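Local coordinates for luciferase-like monooxygenase (Streptomyces bottropensis, PDB 7BIP), which acts as a monooxygenase of the bacterial luciferase family in the biosynthesis of rishirilide, an aromatic type II polyketide, possibly in oxygenation of its third ring, at the interface of chains A and B. Residues are numbered along the deposited sequence; one frame, centred on the assembly and turned at random. Chains: chain A/B, Luciferase-like monooxygenase.

The interface of chains A and B. Residues chain A 22, 53-56, 59-60; chain B 91, 94.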
loop_
_atom_site.group_PDB
_atom_site.type_symbol
_atom_site.label_atom_id
_atom_site.label_comp_id
_atom_site.label_asym_id
_atom_site.label_seq_id
_atom_site.Cartn_x
_atom_site.Cartn_y
_atom_site.Cartn_z
ATOM N N PHE A 22 -4.988 12.383 6.847
ATOM C CA PHE A 22 -4.406 11.946 5.584
ATOM C C PHE A 22 -4.528 13.008 4.510
ATOM O O PHE A 22 -3.607 13.155 3.708
ATOM C CB PHE A 22 -5.017 10.609 5.142
ATOM C CG PHE A 22 -4.381 9.432 5.843
ATOM C CD1 PHE A 22 -3.073 9.074 5.554
ATOM C CD2 PHE A 22 -5.062 8.733 6.834
ATOM C CE1 PHE A 22 -2.455 8.019 6.221
ATOM C CE2 PHE A 22 -4.450 7.673 7.509
ATOM C CZ PHE A 22 -3.151 7.317 7.201
ATOM N N TYR A 53 -1.637 5.677 13.299
ATOM C CA TYR A 53 -2.298 6.006 12.036
ATOM C C TYR A 53 -1.525 5.499 10.834
ATOM O O TYR A 53 -2.050 5.555 9.718
ATOM C CB TYR A 53 -2.491 7.513 11.871
ATOM C CG TYR A 53 -3.691 8.092 12.582
ATOM C CD1 TYR A 53 -4.309 7.407 13.633
ATOM C CD2 TYR A 53 -4.205 9.328 12.226
ATOM C CE1 TYR A 53 -5.403 7.945 14.293
ATOM C CE2 TYR A 53 -5.307 9.872 12.885
ATOM C CZ TYR A 53 -5.895 9.180 13.922
ATOM O OH TYR A 53 -6.985 9.717 14.579
ATOM N N SER A 54 -0.300 5.004 11.012
ATOM C CA SER A 54 0.483 4.512 9.882
ATOM C C SER A 54 0.938 3.067 10.106
ATOM O O SER A 54 2.134 2.798 10.276
ATOM C CB SER A 54 1.670 5.433 9.621
ATOM O OG SER A 54 2.307 5.025 8.415
ATOM N N PRO A 55 0.010 2.103 10.055
ATOM C CA PRO A 55 0.418 0.685 10.120
ATOM C C PRO A 55 1.090 0.191 8.848
ATOM O O PRO A 55 1.722 -0.873 8.886
ATOM C CB PRO A 55 -0.909 -0.052 10.367
ATOM C CG PRO A 55 -1.962 0.858 9.780
ATOM C CD PRO A 55 -1.458 2.263 10.020
ATOM N N ASP A 56 1.001 0.934 7.746
ATOM C CA ASP A 56 1.577 0.503 6.469
ATOM C C ASP A 56 2.092 1.731 5.724
ATOM O O ASP A 56 1.348 2.383 4.982
ATOM C CB ASP A 56 0.546 -0.248 5.625
ATOM C CG ASP A 56 1.168 -1.015 4.489
ATOM O OD1 ASP A 56 1.727 -2.101 4.734
ATOM O OD2 ASP A 56 1.087 -0.537 3.348
ATOM N N THR A 59 1.451 2.220 1.901
ATOM C CA THR A 59 0.140 2.672 1.426
ATOM C C THR A 59 0.084 4.192 1.354
ATOM O O THR A 59 -0.380 4.756 0.352
ATOM C CB THR A 59 -0.974 2.136 2.340
ATOM O OG1 THR A 59 -0.988 0.704 2.281
ATOM C CG2 THR A 59 -2.351 2.654 1.899
ATOM N N PHE A 60 0.596 4.874 2.385
ATOM C CA PHE A 60 0.669 6.329 2.308
ATOM C C PHE A 60 1.641 6.781 1.222
ATOM O O PHE A 60 1.352 7.714 0.460
ATOM C CB PHE A 60 1.087 6.934 3.649
ATOM C CG PHE A 60 1.332 8.410 3.554
ATOM C CD1 PHE A 60 0.258 9.285 3.548
ATOM C CD2 PHE A 60 2.616 8.915 3.402
ATOM C CE1 PHE A 60 0.447 10.658 3.419
ATOM C CE2 PHE A 60 2.824 10.293 3.275
ATOM C CZ PHE A 60 1.731 11.164 3.287
ATOM N N LYS B 91 -3.879 -1.503 6.653
ATOM C CA LYS B 91 -3.582 -0.885 5.362
ATOM C C LYS B 91 -4.869 -0.502 4.639
ATOM O O LYS B 91 -4.932 0.535 3.967
ATOM C CB LYS B 91 -2.718 -1.829 4.513
ATOM C CG LYS B 91 -3.475 -3.018 3.944
ATOM C CD LYS B 91 -2.574 -4.162 3.470
ATOM C CE LYS B 91 -1.300 -3.704 2.805
ATOM N NZ LYS B 91 -0.543 -4.895 2.300
ATOM N N MET B 94 -6.168 2.711 6.191
ATOM C CA MET B 94 -5.433 3.830 5.602
ATOM C C MET B 94 -5.992 4.176 4.229
ATOM O O MET B 94 -6.248 5.346 3.925
ATOM C CB MET B 94 -3.939 3.500 5.477
ATOM C CG MET B 94 -3.198 3.321 6.782
ATOM S SD MET B 94 -1.438 2.983 6.477
ATOM C CE MET B 94 -0.849 4.595 5.935
#
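B:Met94, from helix 85-98 of one subunit, plugs into a socket on the other, built from helix 18-35, the loop of A:Tyr53 to A:Asp56 and the start of helix 57-67. Its chain runs extended as far as the sulfur and then bends (chi3 72°), which turns the methyl CE in between the A:Phe22 ring, 3.8 Å away at CZ, and the backbone O of A:Asp56, at 3.3 Å, with CB of A:Phe60 on a third side at 3.8 Å. The A:Phe22 ring crosses the methionine at about a right angle; CD1 of A:Phe60 lies in plane at its edge and probably helps to hold it. On the loop side, SD of B:Met94 rests 3.6 Å from CD of A:Pro55 and 3.2 Å from the backbone O of A:Asp56, meeting both apolar and polar surface. One helical turn earlier, B:Lys91 lays its aliphatic chain obliquely across A:Asp56, CB to CB at 3.8 Å. The amino NZ of B:Lys91 stays 4.3 Å from OD1 of A:Asp56, perhaps giving mild attraction without a salt bridge. This carboxylate is oriented within its own chain: OG1 of A:Thr59 donates to OD2 of A:Asp56 at 2.6 Å, on the anti side and 31° out of plane. The same OD2 also takes a weak bond from the backbone N of A:Thr59, as an N-cap would. Repeated by two-fold symmetry, this knob-in-socket fit helps to join the two subunits, and the pair is plausibly the functional dimer.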